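Local structure of urocanate hydratase (Paenibacillus sp. Soil724D2, 7NED) at residues A147-N152 / E337-P342; G153-K158 / P248-D253; R24-V29 / A46-N51. The protein probably catalyses the NAD+-dependent hydration of thiourocanate, the sulfur-bearing relative of urocanate, in bacterial ergothioneine breakdown. All blocks are in the same frame, centred on the assembly; numbering follows the deposited sequence.

Contact 1 (A147-N152 / E337-P342)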
loop_
_atom_site.group_PDB
_atom_site.type_symbol
_atom_site.label_atom_id
_atom_site.label_comp_id
_atom_site.label_asym_id
_atom_site.label_seq_id
_atom_site.Cartn_x
_atom_site.Cartn_y
_atom_site.Cartn_z
ATOM N N ALA A 147 -1.330 28.539 22.024
ATOM C CA ALA A 147 -1.199 29.894 22.552
ATOM C C ALA A 147 -2.173 30.835 21.866
ATOM O O ALA A 147 -2.858 31.629 22.522
ATOM C CB ALA A 147 0.228 30.404 22.365
ATOM N N ARG A 148 -2.217 30.788 20.532
ATOM C CA ARG A 148 -3.147 31.649 19.813
ATOM C C ARG A 148 -4.585 31.339 20.185
ATOM O O ARG A 148 -5.415 32.248 20.270
ATOM C CB ARG A 148 -2.954 31.516 18.305
ATOM C CG ARG A 148 -1.659 32.086 17.821
ATOM C CD ARG A 148 -1.628 32.179 16.309
ATOM N NE ARG A 148 -1.862 30.887 15.677
ATOM C CZ ARG A 148 -0.909 29.977 15.485
ATOM N NH1 ARG A 148 0.317 30.222 15.916
ATOM N NH2 ARG A 148 -1.192 28.812 14.897
ATOM N N LEU A 149 -4.918 30.063 20.366
ATOM C CA LEU A 149 -6.319 29.704 20.543
ATOM C C LEU A 149 -6.816 30.000 21.944
ATOM O O LEU A 149 -7.994 30.338 22.113
ATOM C CB LEU A 149 -6.536 28.226 20.232
ATOM C CG LEU A 149 -6.417 27.787 18.779
ATOM C CD1 LEU A 149 -6.329 26.258 18.736
ATOM C CD2 LEU A 149 -7.615 28.265 17.938
ATOM N N HIS A 150 -5.943 29.903 22.947
ATOM C CA HIS A 150 -6.369 29.929 24.338
ATOM C C HIS A 150 -5.629 30.908 25.226
ATOM O O HIS A 150 -6.069 31.111 26.360
ATOM C CB HIS A 150 -6.234 28.531 24.960
ATOM C CG HIS A 150 -7.016 27.486 24.241
ATOM N ND1 HIS A 150 -8.387 27.383 24.345
ATOM C CD2 HIS A 150 -6.630 26.510 23.382
ATOM C CE1 HIS A 150 -8.813 26.392 23.578
ATOM N NE2 HIS A 150 -7.764 25.842 22.989
ATOM N N PHE A 151 -4.525 31.505 24.779
ATOM C CA PHE A 151 -3.694 32.266 25.703
ATOM C C PHE A 151 -3.182 33.548 25.059
ATOM O O PHE A 151 -2.054 33.963 25.331
ATOM C CB PHE A 151 -2.502 31.436 26.224
ATOM C CG PHE A 151 -2.890 30.130 26.889
ATOM C CD1 PHE A 151 -3.457 30.115 28.166
ATOM C CD2 PHE A 151 -2.646 28.915 26.253
ATOM C CE1 PHE A 151 -3.808 28.896 28.776
ATOM C CE2 PHE A 151 -2.986 27.721 26.843
ATOM C CZ PHE A 151 -3.569 27.698 28.103
ATOM N N ASN A 152 -3.978 34.161 24.171
ATOM C CA ASN A 152 -3.676 35.485 23.620
ATOM C C ASN A 152 -2.360 35.518 22.870
ATOM O O ASN A 152 -1.699 36.556 22.804
ATOM C CB ASN A 152 -3.659 36.552 24.718
ATOM C CG ASN A 152 -4.981 36.708 25.340
ATOM O OD1 ASN A 152 -5.925 37.068 24.651
ATOM N ND2 ASN A 152 -5.091 36.423 26.641
ATOM N N GLU A 337 -6.001 17.177 14.041
ATOM C CA GLU A 337 -7.291 17.819 13.804
ATOM C C GLU A 337 -7.395 19.132 14.581
ATOM O O GLU A 337 -7.975 20.110 14.096
ATOM C CB GLU A 337 -8.429 16.869 14.209
ATOM C CG GLU A 337 -9.814 17.419 13.908
ATOM C CD GLU A 337 -10.394 18.316 15.009
ATOM O OE1 GLU A 337 -9.830 18.413 16.132
ATOM O OE2 GLU A 337 -11.421 18.968 14.713
ATOM N N ALA A 338 -6.878 19.160 15.804
ATOM C CA ALA A 338 -7.129 20.336 16.654
ATOM C C ALA A 338 -6.213 21.519 16.351
ATOM O O ALA A 338 -6.644 22.679 16.493
ATOM C CB ALA A 338 -6.992 19.970 18.126
ATOM N N PHE A 339 -4.975 21.275 15.952
ATOM C CA PHE A 339 -4.024 22.385 15.835
ATOM C C PHE A 339 -3.349 22.526 14.479
ATOM O O PHE A 339 -3.212 23.655 13.986
ATOM C CB PHE A 339 -2.966 22.241 16.924
ATOM C CG PHE A 339 -3.560 22.075 18.295
ATOM C CD1 PHE A 339 -4.492 22.993 18.776
ATOM C CD2 PHE A 339 -3.259 20.978 19.059
ATOM C CE1 PHE A 339 -5.083 22.834 20.024
ATOM C CE2 PHE A 339 -3.825 20.801 20.339
ATOM C CZ PHE A 339 -4.737 21.734 20.818
ATOM N N LEU A 340 -2.910 21.424 13.851
ATOM C CA LEU A 340 -2.043 21.592 12.690
ATOM C C LEU A 340 -2.745 21.379 11.349
ATOM O O LEU A 340 -2.167 21.705 10.311
ATOM C CB LEU A 340 -0.832 20.644 12.779
ATOM C CG LEU A 340 0.106 20.855 13.982
ATOM C CD1 LEU A 340 1.302 19.931 13.826
ATOM C CD2 LEU A 340 0.508 22.295 14.116
ATOM N N ARG A 341 -3.978 20.891 11.329
ATOM C CA ARG A 341 -4.588 20.574 10.045
ATOM C C ARG A 341 -4.696 21.778 9.105
ATOM O O ARG A 341 -4.587 21.572 7.887
ATOM C CB ARG A 341 -5.957 19.922 10.263
ATOM C CG ARG A 341 -6.574 19.356 8.921
ATOM C CD ARG A 341 -7.726 18.405 9.215
ATOM N NE ARG A 341 -7.255 17.143 9.778
ATOM C CZ ARG A 341 -8.007 16.295 10.466
ATOM N NH1 ARG A 341 -9.299 16.566 10.665
ATOM N NH2 ARG A 341 -7.485 15.135 10.876
ATOM N N PRO A 342 -4.858 23.023 9.563
ATOM C CA PRO A 342 -4.840 24.129 8.594
ATOM C C PRO A 342 -3.530 24.228 7.846
ATOM O O PRO A 342 -3.528 24.671 6.694
ATOM C CB PRO A 342 -5.093 25.364 9.472
ATOM C CG PRO A 342 -5.929 24.823 10.576
ATOM C CD PRO A 342 -5.328 23.479 10.883
#
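Ala338 is the first residue of 337-342 to meet the end of helix 133-150: its carbonyl O lies 4.2 Å from Leu149 CD1, a loose approach of a methyl to a peptide oxygen. Its CB turns to its own neighbour, standing 3.7 Å above the plane of the Phe339 ring and over the centre, so that one ring face is covered from within the same turn. Phe339 then carries the contact. Its CG is anti to the carbonyl carbon (chi1 -52°), which brings the ring forward to the other helix, and the edge rather than a face receives Leu149. The CD1 methyl of Leu149 lies in the ring plane, 3.7 Å from Phe339 CD1 and 3.9 Å from Phe339 CE1. Ser145 and Ile146, further back on helix 133-150, also touch this ring. Leu340 reaches the same helix at Ile142 and completes a wider, pi-type turn of the backbone at 337-340. Arg341 faces a different neighbourhood: its guanidinium lies flat over Glu337 CA, 3.8 Å from the plane, and NH2 donates to the carbonyls of Met446 and Glu448. At Pro342 the helix kinks, the proline N making no bond to the preceding turn. Only 91 Å² is buried between the two segments, and Leu149 remains largely at the surface. Such apolar packing of helix against helix, one leading into the first strand of the sheet and the other leaving its edge strand 333-334, belongs to the layered alpha/beta build of a Rossmann-like domain.

Contact 2 (G153-K158 / P248-D253)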
loop_
_atom_site.group_PDB
_atom_site.type_symbol
_atom_site.label_atom_id
_atom_site.label_comp_id
_atom_site.label_asym_id
_atom_site.label_seq_id
_atom_site.Cartn_x
_atom_site.Cartn_y
_atom_site.Cartn_z
ATOM N N GLY A 153 -1.947 34.381 22.320
ATOM C CA GLY A 153 -0.753 34.361 21.519
ATOM C C GLY A 153 0.549 34.138 22.269
ATOM O O GLY A 153 1.612 34.149 21.636
ATOM N N SER A 154 0.514 33.893 23.577
ATOM C CA SER A 154 1.760 33.714 24.310
ATOM C C SER A 154 1.592 32.639 25.365
ATOM O O SER A 154 0.600 32.643 26.091
ATOM C CB SER A 154 2.215 35.020 25.004
ATOM O OG SER A 154 3.403 34.751 25.713
ATOM N N LEU A 155 2.579 31.738 25.451
ATOM C CA LEU A 155 2.726 30.789 26.553
ATOM C C LEU A 155 3.596 31.315 27.691
ATOM O O LEU A 155 3.902 30.568 28.640
ATOM C CB LEU A 155 3.336 29.468 26.040
ATOM C CG LEU A 155 2.435 28.782 25.017
ATOM C CD1 LEU A 155 2.953 27.352 24.894
ATOM C CD2 LEU A 155 1.004 28.791 25.482
ATOM N N ALA A 156 4.044 32.554 27.624
ATOM C CA ALA A 156 4.793 33.075 28.770
ATOM C C ALA A 156 3.915 32.991 30.018
ATOM O O ALA A 156 2.753 33.393 29.990
ATOM C CB ALA A 156 5.236 34.517 28.521
ATOM N N GLY A 157 4.474 32.472 31.116
ATOM C CA GLY A 157 3.679 32.223 32.316
ATOM C C GLY A 157 2.693 31.073 32.199
ATOM O O GLY A 157 1.758 30.979 32.994
ATOM N N LYS A 158 2.861 30.183 31.227
ATOM C CA LYS A 158 1.999 29.019 31.120
ATOM C C LYS A 158 2.810 27.760 31.381
ATOM O O LYS A 158 3.987 27.667 31.016
ATOM C CB LYS A 158 1.301 28.943 29.753
ATOM C CG LYS A 158 0.491 30.219 29.451
ATOM C CD LYS A 158 -0.612 30.420 30.497
ATOM C CE LYS A 158 -1.248 31.820 30.377
ATOM N NZ LYS A 158 -2.451 31.976 31.276
ATOM N N PRO A 248 -1.915 21.917 35.252
ATOM C CA PRO A 248 -1.119 22.674 34.287
ATOM C C PRO A 248 -2.046 23.301 33.262
ATOM O O PRO A 248 -3.203 22.897 33.105
ATOM C CB PRO A 248 -0.206 21.604 33.645
ATOM C CG PRO A 248 -0.301 20.405 34.541
ATOM C CD PRO A 248 -1.673 20.465 35.150
ATOM N N ASP A 249 -1.512 24.281 32.537
ATOM C CA ASP A 249 -2.290 24.941 31.494
ATOM C C ASP A 249 -2.408 24.071 30.263
ATOM O O ASP A 249 -3.405 24.160 29.526
ATOM C CB ASP A 249 -1.638 26.270 31.133
ATOM C CG ASP A 249 -1.555 27.201 32.343
ATOM O OD1 ASP A 249 -2.650 27.555 32.835
ATOM O OD2 ASP A 249 -0.434 27.528 32.817
ATOM N N ILE A 250 -1.414 23.221 30.043
ATOM C CA ILE A 250 -1.377 22.340 28.874
ATOM C C ILE A 250 -0.847 20.993 29.316
ATOM O O ILE A 250 0.081 20.919 30.116
ATOM C CB ILE A 250 -0.471 22.905 27.774
ATOM C CG1 ILE A 250 -0.998 24.262 27.308
ATOM C CG2 ILE A 250 -0.429 21.925 26.613
ATOM C CD1 ILE A 250 -0.003 25.011 26.447
ATOM N N VAL A 251 -1.440 19.920 28.810
ATOM C CA VAL A 251 -1.007 18.592 29.190
ATOM C C VAL A 251 -0.973 17.725 27.943
ATOM O O VAL A 251 -1.960 17.666 27.207
ATOM C CB VAL A 251 -1.938 17.962 30.233
ATOM C CG1 VAL A 251 -1.460 16.532 30.573
ATOM C CG2 VAL A 251 -2.037 18.888 31.503
ATOM N N THR A 252 0.147 17.047 27.724
ATOM C CA THR A 252 0.210 16.014 26.683
ATOM C C THR A 252 1.128 14.905 27.183
ATOM O O THR A 252 1.416 14.798 28.384
ATOM C CB THR A 252 0.627 16.612 25.324
ATOM O OG1 THR A 252 0.561 15.585 24.318
ATOM C CG2 THR A 252 2.027 17.192 25.331
ATOM N N ASP A 253 1.555 14.036 26.256
ATOM C CA ASP A 253 2.398 12.901 26.593
ATOM C C ASP A 253 3.125 12.523 25.317
ATOM O O ASP A 253 2.548 12.601 24.235
ATOM C CB ASP A 253 1.556 11.726 27.110
ATOM C CG ASP A 253 2.405 10.474 27.362
ATOM O OD1 ASP A 253 2.749 9.754 26.393
ATOM O OD2 ASP A 253 2.764 10.226 28.531
HETATM O O HOH W 1 0.034 29.050 34.729
#
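Asp249 and Lys158 lie against each other without forming a salt bridge: the carboxylate rests on the backbone and aliphatic chain of the lysine, with Asp249 OD2 3.3 Å from Lys158 CA, whereas Lys158 NZ stays 4.7 Å from Asp249 OD1. The bend of the lysine at chi2 (-61°) lays its CD across the acid at about a right angle, 3.7 Å from Asp249 OD2. That oxygen has other work. It accepts the backbone N-H of Phe159, the first residue of strand 159-163, and a water that also donates to Gly157 O at 3.1 Å. With an alanine in place of Asp249, the Phe159 N-H would probably lose its acceptor and the water would keep its bond to Gly157 O but not the one to the carboxylate. One residue on, both methyls of Leu155 meet the tip of Ile250: CD2 is 4.0 Å and CD1 4.1 Å from Ile250 CD1. The segment 153-158 is folded by a type II turn closed from Lys158 N to Leu155 O, with Gly157 at positive phi, and by an ST turn in which Ala156 N donates to Ser154 OG (3.0 Å, 159°). Strands 159-163 and 250-251 are parallel neighbours in the seven-stranded sheet, and the contact joins their entrances, at the end opposite to the C-terminal strand ends over which Rossmann-like folds characteristically bind their dinucleotide.

Contact 3 (R24-V29 / A46-N51)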
loop_
_atom_site.group_PDB
_atom_site.type_symbol
_atom_site.label_atom_id
_atom_site.label_comp_id
_atom_site.label_asym_id
_atom_site.label_seq_id
_atom_site.Cartn_x
_atom_site.Cartn_y
_atom_site.Cartn_z
ATOM N N ARG A 24 25.061 7.758 3.458
ATOM C CA ARG A 24 25.311 8.596 4.632
ATOM C C ARG A 24 24.055 8.831 5.446
ATOM O O ARG A 24 24.134 9.006 6.665
ATOM C CB ARG A 24 25.920 9.922 4.200
ATOM C CG ARG A 24 27.318 9.715 3.669
ATOM C CD ARG A 24 28.012 11.046 3.396
ATOM N NE ARG A 24 29.319 10.791 2.784
ATOM C CZ ARG A 24 30.296 11.699 2.709
ATOM N NH1 ARG A 24 30.122 12.940 3.199
ATOM N NH2 ARG A 24 31.443 11.365 2.143
ATOM N N MET A 25 22.884 8.899 4.798
ATOM C CA MET A 25 21.663 9.047 5.580
ATOM C C MET A 25 21.398 7.796 6.412
ATOM O O MET A 25 20.926 7.872 7.563
ATOM C CB MET A 25 20.504 9.345 4.621
ATOM C CG MET A 25 20.586 10.731 4.075
ATOM S SD MET A 25 19.174 11.017 3.053
ATOM C CE MET A 25 17.916 11.595 4.229
ATOM N N LEU A 26 21.680 6.630 5.842
ATOM C CA LEU A 26 21.599 5.400 6.629
ATOM C C LEU A 26 22.530 5.465 7.841
ATOM O O LEU A 26 22.121 5.200 8.982
ATOM C CB LEU A 26 21.919 4.185 5.743
ATOM C CG LEU A 26 22.156 2.854 6.443
ATOM C CD1 LEU A 26 20.964 2.427 7.311
ATOM C CD2 LEU A 26 22.498 1.763 5.441
ATOM N N GLU A 27 23.788 5.836 7.610
ATOM C CA GLU A 27 24.717 5.956 8.718
ATOM C C GLU A 27 24.216 6.974 9.722
ATOM O O GLU A 27 24.334 6.778 10.943
ATOM C CB GLU A 27 26.086 6.356 8.189
ATOM C CG GLU A 27 26.720 5.264 7.362
ATOM C CD GLU A 27 27.956 5.731 6.644
ATOM O OE1 GLU A 27 28.050 6.904 6.254
ATOM O OE2 GLU A 27 28.871 4.905 6.482
ATOM N N ASN A 28 23.654 8.075 9.215
ATOM C CA ASN A 28 23.241 9.188 10.065
ATOM C C ASN A 28 22.070 8.816 10.978
ATOM O O ASN A 28 22.016 9.273 12.126
ATOM C CB ASN A 28 22.878 10.395 9.194
ATOM C CG ASN A 28 22.647 11.652 10.013
ATOM O OD1 ASN A 28 23.481 12.007 10.863
ATOM N ND2 ASN A 28 21.517 12.346 9.761
ATOM N N VAL A 29 21.099 8.018 10.498
ATOM C CA VAL A 29 20.016 7.656 11.414
ATOM C C VAL A 29 20.539 6.700 12.480
ATOM O O VAL A 29 19.997 6.652 13.592
ATOM C CB VAL A 29 18.777 7.059 10.702
ATOM C CG1 VAL A 29 18.241 8.010 9.630
ATOM C CG2 VAL A 29 19.075 5.685 10.108
ATOM N N ALA A 46 11.584 1.289 16.104
ATOM C CA ALA A 46 11.654 1.678 14.702
ATOM C C ALA A 46 13.079 1.449 14.230
ATOM O O ALA A 46 14.006 2.057 14.752
ATOM C CB ALA A 46 11.230 3.128 14.515
ATOM N N LYS A 47 13.263 0.561 13.261
ATOM C CA LYS A 47 14.596 0.099 12.928
ATOM C C LYS A 47 15.028 0.595 11.556
ATOM O O LYS A 47 14.210 0.778 10.644
ATOM C CB LYS A 47 14.622 -1.432 12.980
ATOM C CG LYS A 47 14.469 -1.978 14.407
ATOM C CD LYS A 47 14.775 -3.458 14.468
ATOM C CE LYS A 47 14.865 -3.994 15.888
ATOM N NZ LYS A 47 16.110 -4.822 16.098
ATOM N N ALA A 48 16.333 0.754 11.402
ATOM C CA ALA A 48 16.901 1.207 10.144
ATOM C C ALA A 48 17.043 0.094 9.125
ATOM O O ALA A 48 17.206 0.390 7.935
ATOM C CB ALA A 48 18.277 1.825 10.396
ATOM N N ALA A 49 17.089 -1.163 9.566
ATOM C CA ALA A 49 17.227 -2.312 8.664
ATOM C C ALA A 49 16.731 -3.519 9.425
ATOM O O ALA A 49 16.533 -3.457 10.632
ATOM C CB ALA A 49 18.666 -2.554 8.211
ATOM N N ARG A 50 16.547 -4.634 8.718
ATOM C CA ARG A 50 15.921 -5.749 9.415
ATOM C C ARG A 50 16.884 -6.381 10.409
ATOM O O ARG A 50 16.460 -6.859 11.462
ATOM C CB ARG A 50 15.413 -6.805 8.436
ATOM C CG ARG A 50 14.554 -7.818 9.155
ATOM C CD ARG A 50 14.042 -8.880 8.241
ATOM N NE ARG A 50 13.341 -8.337 7.051
ATOM C CZ ARG A 50 12.788 -9.104 6.122
ATOM N NH1 ARG A 50 12.855 -10.430 6.247
ATOM N NH2 ARG A 50 12.218 -8.565 5.049
ATOM N N ASN A 51 18.168 -6.372 10.105
ATOM C CA ASN A 51 19.164 -7.048 10.930
ATOM C C ASN A 51 20.520 -6.639 10.384
ATOM O O ASN A 51 20.614 -5.933 9.370
ATOM C CB ASN A 51 18.960 -8.567 10.910
ATOM C CG ASN A 51 18.748 -9.089 9.496
ATOM O OD1 ASN A 51 19.542 -8.782 8.601
ATOM N ND2 ASN A 51 17.678 -9.848 9.281
#
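Helix and loop face each other here, with Leu26 and Ala48 the closest pair of residues, their CA atoms 7.2 Å apart. Residues 24-29 are regular helix, with Asn28 N bonded to Arg24 O and Val29 N to Met25 O. Residues 46-51 begin in a short, weakly bonded strand and bend at Ala48, whose phi/psi of -81/-22° interrupts an otherwise extended path from Lys47 to Ala49; they end at Asn51, the N-cap of helix 52-64, with its OD1 accepting from Ser54 N. The bend aims the Ala48 methyl at helix 17-31. It meets two side chains one turn apart: Val29 CG2 at 4.0 Å and Leu26 CD1 at 4.1 Å, so a single CB sits against the pair. Strand 46-47 pairs antiparallel with 40-42 as a small hairpin, packed on helix 17-31 in the N-terminal urocanase domain; Val41 of the other strand touches both Val29 and Ala48, and Tyr42 beside it lines the urocanate pocket. The side chain of Val29 is about 8 Å from the bound urocanate. Leu26 gets to Ala48 by carrying CG anti to the backbone N (chi1 168°), which swings its end round to the methyl. Tyr55, Ile58 and Val59 of helix 52-64 and Trp127 also touch Leu26; Trp127 NE1 donates to Ala48 O.

In the fold
Contacts 1 and 2 belong to the Rossmann-like domain and adjoin, their centres 12 Å apart: 153-158 directly continues 147-152, Ala147 CB packs on Leu155 CD2 at 3.6 Å, and along the chain contact 2 is nested within the loop that contact 1 closes. Both are partly buried. Contact 1 is sparse and apolar, helix against helix, whereas contact 2, at the strand entrances, combines a methyl contact with a carboxylate and water. Contact 3 lies on the opposite side of the chain's centre, its centre about 35 Å from that of either, in the N-terminal domain; it is fully buried and wholly aliphatic across its segments.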